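Local coordinates for protein putative NADPH:quinone reductase (Bacillus thuringiensis, PDB 3GMS) that is of unproven function but probably reduces quinones with NADPH, as a medium-chain dehydrogenase/reductase, at residues N128-T131 and A132-C136; A162-S165 and Q166-F170; D273-P277 and Y278-E282. One frame throughout, in Å; residues are numbered along the deposited sequence.

How the contacts relate
The three contacts come in series along the chain, each local to one continuous run of residues. Contact 1 lies on helix 127-139, contact 2 on the end of helix 156-168, and contact 3 at the junction of helices 268-274 and 277-292. Contact 1 is central: its centre is about 12 Å from that of contact 2 and about 14 Å from that of contact 3, and it touches both, through Ala132 CB to Leu164 CD1 (3.6 Å) and Leu130 CD2 to Trp280 NE1 (4.0 Å). Contacts 2 and 3 stay about 13 Å apart at their nearest atoms. Helix 127-139 is thus packed between crossover helix 156-168 of the Rossmann-type sheet and helices 268-274 and 277-292.

Contact 1. Residues N128-T131 and A132-C136; sequences NPLT and AWVTC
Thr135 and Thr131 meet one turn apart on helix 127-139, where the hydroxyl of the first folds back onto the carbonyl of the second. OG1 of Thr135 stands between its own backbone N and carbonyl carbon (chi1 55°), which brings it to 2.7 Å from Thr131 O as a hydrogen-bond donor. The same oxygen accepts Thr135 N at 3.0 Å in the regular helical bond. Thr131 O is thus held by two donors of one residue, which come from opposite faces of its carbonyl plane, and the methyl CG2 of Thr135 also rests 3.2 Å from it. Thr131 does not answer in kind: its OG1 lies beside its own N and is bonded to Ile127 O, a turn earlier, leaving CG2 to face CG2 of Thr135 at 4.2 Å.

Leu130 and Val134 form the apolar pair. They lie side by side and point the same way, with Leu130 CD1 4.0 Å from Val134 CG2. Leucine CG is anti to the backbone N (chi1 -165°), which carries the branch forward along the helix although its CB starts out away from the next turn. Three further main-chain bonds, from Ala132, Trp133 and Val134 to the residues four earlier, confirm regular helix throughout.

The helix is covered on several flanks. Leu130 packs on Trp271 and Trp280 of helices 268-274 and 277-292, Ala132 and Thr135 face helix 156-168, and the Trp133 ring meets His286 of helix 277-292.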
loop_
_atom_site.group_PDB
_atom_site.type_symbol
_atom_site.label_atom_id
_atom_site.label_comp_id
_atom_site.label_asym_id
_atom_site.label_seq_id
_atom_site.Cartn_x
_atom_site.Cartn_y
_atom_site.Cartn_z
ATOM N N ASN A 128 0.872 -1.721 -1.251
ATOM C CA ASN A 128 1.974 -2.055 -0.353
ATOM C C ASN A 128 3.243 -2.593 -1.063
ATOM O O ASN A 128 4.351 -2.102 -0.726
ATOM C CB ASN A 128 1.486 -2.946 0.796
ATOM C CG ASN A 128 0.497 -2.215 1.667
ATOM O OD1 ASN A 128 0.716 -1.044 1.950
ATOM N ND2 ASN A 128 -0.612 -2.858 2.033
ATOM N N PRO A 129 3.109 -3.529 -2.034
ATOM C CA PRO A 129 4.314 -4.051 -2.682
ATOM C C PRO A 129 5.003 -3.002 -3.524
ATOM O O PRO A 129 6.228 -2.874 -3.445
ATOM C CB PRO A 129 3.796 -5.224 -3.548
ATOM C CG PRO A 129 2.560 -5.652 -2.861
ATOM C CD PRO A 129 1.932 -4.345 -2.391
ATOM N N LEU A 130 4.245 -2.260 -4.339
ATOM C CA LEU A 130 4.889 -1.219 -5.127
ATOM C C LEU A 130 5.588 -0.122 -4.285
ATOM O O LEU A 130 6.696 0.271 -4.601
ATOM C CB LEU A 130 3.927 -0.623 -6.138
ATOM C CG LEU A 130 4.518 0.209 -7.252
ATOM C CD1 LEU A 130 5.486 -0.573 -8.139
ATOM C CD2 LEU A 130 3.338 0.744 -8.059
ATOM N N THR A 131 4.947 0.317 -3.203
ATOM C CA THR A 131 5.540 1.264 -2.262
ATOM C C THR A 131 6.820 0.709 -1.619
ATOM O O THR A 131 7.878 1.405 -1.589
ATOM C CB THR A 131 4.535 1.723 -1.177
ATOM O OG1 THR A 131 3.441 2.397 -1.817
ATOM C CG2 THR A 131 5.206 2.724 -0.208
ATOM N N ALA A 132 6.751 -0.529 -1.137
ATOM C CA ALA A 132 7.913 -1.138 -0.504
ATOM C C ALA A 132 9.061 -1.301 -1.535
ATOM O O ALA A 132 10.202 -0.945 -1.243
ATOM C CB ALA A 132 7.543 -2.498 0.157
ATOM N N TRP A 133 8.744 -1.790 -2.732
ATOM C CA TRP A 133 9.747 -2.036 -3.778
ATOM C C TRP A 133 10.433 -0.759 -4.265
ATOM O O TRP A 133 11.678 -0.709 -4.401
ATOM C CB TRP A 133 9.116 -2.706 -4.987
ATOM C CG TRP A 133 10.122 -2.927 -6.123
ATOM C CD1 TRP A 133 10.216 -2.209 -7.277
ATOM C CD2 TRP A 133 11.142 -3.922 -6.181
ATOM N NE1 TRP A 133 11.230 -2.719 -8.074
ATOM C CE2 TRP A 133 11.822 -3.759 -7.415
ATOM C CE3 TRP A 133 11.537 -4.954 -5.323
ATOM C CZ2 TRP A 133 12.899 -4.584 -7.805
ATOM C CZ3 TRP A 133 12.605 -5.787 -5.716
ATOM C CH2 TRP A 133 13.269 -5.584 -6.953
ATOM N N VAL A 134 9.610 0.232 -4.593
ATOM C CA VAL A 134 10.106 1.524 -5.055
ATOM C C VAL A 134 10.967 2.273 -4.005
ATOM O O VAL A 134 12.060 2.730 -4.331
ATOM C CB VAL A 134 8.997 2.385 -5.697
ATOM C CG1 VAL A 134 9.517 3.775 -6.045
ATOM C CG2 VAL A 134 8.499 1.721 -6.990
ATOM N N THR A 135 10.465 2.395 -2.777
ATOM C CA THR A 135 11.220 3.083 -1.710
ATOM C C THR A 135 12.575 2.384 -1.500
ATOM O O THR A 135 13.617 3.058 -1.427
ATOM C CB THR A 135 10.410 3.232 -0.376
ATOM O OG1 THR A 135 9.945 1.940 0.049
ATOM C CG2 THR A 135 9.159 4.186 -0.561
ATOM N N CYS A 136 12.585 1.042 -1.470
ATOM C CA CYS A 136 13.843 0.278 -1.337
ATOM C C CYS A 136 14.792 0.425 -2.539
ATOM O O CYS A 136 15.996 0.623 -2.360
ATOM C CB CYS A 136 13.592 -1.224 -1.059
ATOM S SG CYS A 136 12.958 -1.533 0.626
#

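Contact 2. Residues A162-S165 and Q166-F170; sequences AQLS and QILNF
Phe170 N bonds to Ser165 O, five residues earlier, at 3.0 Å, where helix 156-168 runs out. In the turn before that end the i+4 pattern is interrupted: Gln166 N stays 3.8 Å from Ala162 O and makes instead a weak bond to Gln163 O. The Ser165 hydroxyl takes the vacant place, OG donating to Ala162 O at 2.7 Å. The pattern resumes with Ile167 N to Gln163 O and with Leu168 N to Leu164 O, the latter at 2.7 Å. Asn169 then leaves helical geometry with positive phi (57°), and the chain turns off the helix so that Phe170 N reaches Ser165 O in the carbonyl plane, on a lone pair.

This turn lays the Phe170 ring over Ser165. Ser165 CA sits 3.5 Å from the ring centroid and 13° off the ring normal, a CH-pi contact over the face, while Ser165 CB approaches Phe170 CE1 on that face at 3.5 Å. The ring gets there because its CG lies between the backbone N and carbonyl carbon (chi1 64°), folding the side chain back over the helix end. Leu164 CD2 meets Ile167 CD1 at 4.1 Å. Leu164 CD2 also lies 4.3 Å from Leu168 CD1. Trp133 of helix 127-139 packs on Leu164 and Cys136 on Leu168.

The unit is the helix end of the beta-alpha-beta crossover from strand 147-150 to strand 171-176. Chemically, the buried serine is well provided for: besides donating, its hydroxyl accepts from a water that also reaches Phe170 O weakly, while the ring face covers Ser165 CA and CB.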
loop_
_atom_site.group_PDB
_atom_site.type_symbol
_atom_site.label_atom_id
_atom_site.label_comp_id
_atom_site.label_asym_id
_atom_site.label_seq_id
_atom_site.Cartn_x
_atom_site.Cartn_y
_atom_site.Cartn_z
ATOM N N ALA A 162 10.351 -6.656 5.501
ATOM C CA ALA A 162 11.101 -7.788 6.090
ATOM C C ALA A 162 11.532 -8.748 5.003
ATOM O O ALA A 162 12.692 -9.164 4.932
ATOM C CB ALA A 162 10.279 -8.497 7.157
ATOM N N GLN A 163 10.613 -9.087 4.100
ATOM C CA GLN A 163 10.978 -9.951 2.996
ATOM C C GLN A 163 11.941 -9.313 2.003
ATOM O O GLN A 163 12.875 -9.975 1.518
ATOM C CB GLN A 163 9.706 -10.427 2.264
ATOM C CG GLN A 163 8.799 -11.283 3.159
ATOM C CD GLN A 163 7.455 -11.532 2.488
ATOM O OE1 GLN A 163 7.357 -12.366 1.608
ATOM N NE2 GLN A 163 6.418 -10.786 2.906
ATOM N N LEU A 164 11.696 -8.052 1.636
ATOM C CA LEU A 164 12.627 -7.349 0.753
ATOM C C LEU A 164 14.066 -7.269 1.321
ATOM O O LEU A 164 15.035 -7.264 0.550
ATOM C CB LEU A 164 12.114 -5.950 0.431
ATOM C CG LEU A 164 10.936 -5.978 -0.559
ATOM C CD1 LEU A 164 10.336 -4.570 -0.625
ATOM C CD2 LEU A 164 11.352 -6.440 -1.952
ATOM N N SER A 165 14.200 -7.238 2.640
ATOM C CA SER A 165 15.572 -7.231 3.195
ATOM C C SER A 165 16.367 -8.493 2.766
ATOM O O SER A 165 17.575 -8.426 2.528
ATOM C CB SER A 165 15.569 -7.033 4.705
ATOM O OG SER A 165 15.186 -8.204 5.412
ATOM N N GLN A 166 15.674 -9.628 2.671
ATOM C CA GLN A 166 16.277 -10.887 2.248
ATOM C C GLN A 166 16.512 -10.874 0.778
ATOM O O GLN A 166 17.612 -11.222 0.345
ATOM C CB GLN A 166 15.410 -12.093 2.651
ATOM C CG GLN A 166 15.189 -12.112 4.162
ATOM C CD GLN A 166 16.516 -12.229 4.946
ATOM O OE1 GLN A 166 17.406 -12.984 4.564
ATOM N NE2 GLN A 166 16.627 -11.503 6.046
ATOM N N ILE A 167 15.514 -10.423 0.008
ATOM C CA ILE A 167 15.640 -10.333 -1.451
ATOM C C ILE A 167 16.762 -9.377 -1.903
ATOM O O ILE A 167 17.545 -9.687 -2.835
ATOM C CB ILE A 167 14.289 -9.901 -2.120
ATOM C CG1 ILE A 167 13.215 -10.986 -1.924
ATOM C CG2 ILE A 167 14.479 -9.643 -3.626
ATOM C CD1 ILE A 167 11.755 -10.473 -2.096
ATOM N N LEU A 168 16.845 -8.231 -1.241
ATOM C CA LEU A 168 17.785 -7.172 -1.661
ATOM C C LEU A 168 19.050 -7.092 -0.789
ATOM O O LEU A 168 19.892 -6.202 -0.979
ATOM C CB LEU A 168 17.065 -5.805 -1.719
ATOM C CG LEU A 168 15.855 -5.721 -2.675
ATOM C CD1 LEU A 168 15.101 -4.428 -2.391
ATOM C CD2 LEU A 168 16.225 -5.845 -4.152
ATOM N N ASN A 169 19.179 -8.024 0.148
ATOM C CA ASN A 169 20.383 -8.157 1.000
ATOM C C ASN A 169 20.725 -6.909 1.795
ATOM O O ASN A 169 21.844 -6.402 1.724
ATOM C CB ASN A 169 21.589 -8.593 0.154
ATOM C CG ASN A 169 21.314 -9.840 -0.643
ATOM O OD1 ASN A 169 21.077 -10.911 -0.078
ATOM N ND2 ASN A 169 21.354 -9.719 -1.963
ATOM N N PHE A 170 19.768 -6.402 2.565
ATOM C CA PHE A 170 20.036 -5.316 3.479
ATOM C C PHE A 170 19.508 -5.752 4.813
ATOM O O PHE A 170 18.864 -6.798 4.909
ATOM C CB PHE A 170 19.448 -3.965 3.022
ATOM C CG PHE A 170 17.930 -3.934 2.937
ATOM C CD1 PHE A 170 17.152 -3.713 4.065
ATOM C CD2 PHE A 170 17.309 -4.052 1.701
ATOM C CE1 PHE A 170 15.767 -3.645 4.004
ATOM C CE2 PHE A 170 15.936 -4.008 1.596
ATOM C CZ PHE A 170 15.136 -3.790 2.741
HETATM O O HOH W 1 17.015 -8.047 7.553
#

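Contact 3. Residues D273-P277 and Y278-E282; sequences DEVSP and YKWQE
Ser276 OG accepts a hydrogen bond from Lys279 N at 2.9 Å and 164°, which makes Ser276 the N-cap of helix 277-292. With chi1 at 64°, OG stands between its own N and carbonyl carbon and so turns toward the first turn of the helix. The tight part of the contact is this cap together with the two backbone bonds that follow. Trp280 N meets Ser276 O at 2.9 Å, and Gln281 N meets Pro277 O at 2.8 Å with an almost straight N-H...O angle of 174°. One serine therefore engages two successive amides, one through its side chain and one through its carbonyl. The cap itself lies at the surface, its tightness coming from these bonds and not from burial.

The loose side is Val275 with the Lys279 chain and the Tyr278 ring. Val275 crosses Lys279 and Trp280 at about a right angle to each: its CG1 is 4.0 Å from Lys279 CD, and CG2 lies 4.2 Å from Trp280 CB, at the edge of the indole near its plane. Lys279 runs extended past the valine to a salt bridge with Glu138. The exposed Tyr278 ring has Glu282 CG over one face, toward the rim.

Inward, Trp280 is buried: its NE1 bonds to Asn272 OD1 on helix 268-274, its ring forms a cation-pi contact with Arg94, and it packs on Val111. With Gln281 against Pro112, this seats the start of helix 277-292 beside strand 110-112.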
loop_
_atom_site.group_PDB
_atom_site.type_symbol
_atom_site.label_atom_id
_atom_site.label_comp_id
_atom_site.label_asym_id
_atom_site.label_seq_id
_atom_site.Cartn_x
_atom_site.Cartn_y
_atom_site.Cartn_z
ATOM N N ASP A 273 3.594 9.077 -11.758
ATOM C CA ASP A 273 3.716 10.099 -12.799
ATOM C C ASP A 273 5.150 10.384 -13.220
ATOM O O ASP A 273 5.321 11.072 -14.214
ATOM C CB ASP A 273 3.078 11.409 -12.341
ATOM C CG ASP A 273 1.552 11.351 -12.333
ATOM O OD1 ASP A 273 0.967 10.460 -12.961
ATOM O OD2 ASP A 273 0.936 12.231 -11.697
ATOM N N GLU A 274 6.140 9.879 -12.462
ATOM C CA GLU A 274 7.578 10.110 -12.666
ATOM C C GLU A 274 8.227 9.046 -13.531
ATOM O O GLU A 274 9.401 9.175 -13.962
ATOM C CB GLU A 274 8.257 10.180 -11.303
ATOM C CG GLU A 274 7.909 11.508 -10.619
ATOM C CD GLU A 274 8.334 11.598 -9.136
ATOM O OE1 GLU A 274 8.942 10.665 -8.570
ATOM O OE2 GLU A 274 8.070 12.673 -8.567
ATOM N N VAL A 275 7.466 7.993 -13.791
ATOM C CA VAL A 275 7.981 6.894 -14.629
ATOM C C VAL A 275 7.063 6.662 -15.818
ATOM O O VAL A 275 5.877 7.004 -15.776
ATOM C CB VAL A 275 8.186 5.584 -13.800
ATOM C CG1 VAL A 275 9.139 5.841 -12.678
ATOM C CG2 VAL A 275 6.830 5.016 -13.286
ATOM N N SER A 276 7.596 6.072 -16.898
ATOM C CA SER A 276 6.764 5.784 -18.049
ATOM C C SER A 276 5.785 4.625 -17.736
ATOM O O SER A 276 6.049 3.824 -16.860
ATOM C CB SER A 276 7.613 5.367 -19.255
ATOM O OG SER A 276 8.285 4.151 -18.967
ATOM N N PRO A 277 4.711 4.510 -18.507
ATOM C CA PRO A 277 3.849 3.343 -18.391
ATOM C C PRO A 277 4.632 2.048 -18.612
ATOM O O PRO A 277 4.367 1.031 -17.966
ATOM C CB PRO A 277 2.818 3.570 -19.508
ATOM C CG PRO A 277 2.722 5.055 -19.596
ATOM C CD PRO A 277 4.131 5.522 -19.411
ATOM N N TYR A 278 5.624 2.101 -19.496
ATOM C CA TYR A 278 6.438 0.950 -19.804
ATOM C C TYR A 278 7.162 0.504 -18.535
ATOM O O TYR A 278 7.131 -0.684 -18.165
ATOM C CB TYR A 278 7.448 1.303 -20.903
ATOM C CG TYR A 278 8.383 0.160 -21.198
ATOM C CD1 TYR A 278 7.998 -0.866 -22.076
ATOM C CD2 TYR A 278 9.638 0.084 -20.586
ATOM C CE1 TYR A 278 8.861 -1.953 -22.338
ATOM C CE2 TYR A 278 10.500 -1.001 -20.832
ATOM C CZ TYR A 278 10.100 -2.012 -21.706
ATOM O OH TYR A 278 10.957 -3.070 -21.960
ATOM N N LYS A 279 7.809 1.461 -17.868
ATOM C CA LYS A 279 8.535 1.148 -16.644
ATOM C C LYS A 279 7.591 0.664 -15.520
ATOM O O LYS A 279 7.942 -0.225 -14.713
ATOM C CB LYS A 279 9.326 2.350 -16.141
ATOM C CG LYS A 279 10.023 2.015 -14.826
ATOM C CD LYS A 279 11.166 2.913 -14.422
ATOM C CE LYS A 279 11.662 2.428 -13.073
ATOM N NZ LYS A 279 12.988 2.955 -12.776
ATOM N N TRP A 280 6.436 1.321 -15.440
ATOM C CA TRP A 280 5.411 0.971 -14.437
ATOM C C TRP A 280 4.988 -0.503 -14.664
ATOM O O TRP A 280 5.019 -1.299 -13.746
ATOM C CB TRP A 280 4.261 1.966 -14.572
ATOM C CG TRP A 280 3.234 1.941 -13.474
ATOM C CD1 TRP A 280 3.287 2.603 -12.273
ATOM C CD2 TRP A 280 1.998 1.234 -13.492
ATOM N NE1 TRP A 280 2.146 2.330 -11.541
ATOM C CE2 TRP A 280 1.328 1.521 -12.275
ATOM C CE3 TRP A 280 1.362 0.422 -14.436
ATOM C CZ2 TRP A 280 0.069 0.973 -11.956
ATOM C CZ3 TRP A 280 0.108 -0.121 -14.122
ATOM C CH2 TRP A 280 -0.528 0.183 -12.894
ATOM N N GLN A 281 4.649 -0.872 -15.904
ATOM C CA GLN A 281 4.324 -2.277 -16.222
ATOM C C GLN A 281 5.466 -3.255 -15.951
ATOM O O GLN A 281 5.239 -4.325 -15.391
ATOM C CB GLN A 281 3.886 -2.440 -17.679
ATOM C CG GLN A 281 2.594 -1.782 -18.050
ATOM C CD GLN A 281 1.346 -2.509 -17.514
ATOM O OE1 GLN A 281 1.368 -3.715 -17.199
ATOM N NE2 GLN A 281 0.261 -1.784 -17.446
ATOM N N GLU A 282 6.701 -2.885 -16.331
ATOM C CA GLU A 282 7.875 -3.714 -16.076
ATOM C C GLU A 282 8.077 -3.958 -14.599
ATOM O O GLU A 282 8.479 -5.047 -14.172
ATOM C CB GLU A 282 9.113 -3.008 -16.604
ATOM C CG GLU A 282 9.254 -3.212 -18.065
ATOM C CD GLU A 282 9.653 -4.644 -18.331
ATOM O OE1 GLU A 282 10.823 -4.974 -18.050
ATOM O OE2 GLU A 282 8.784 -5.433 -18.761
#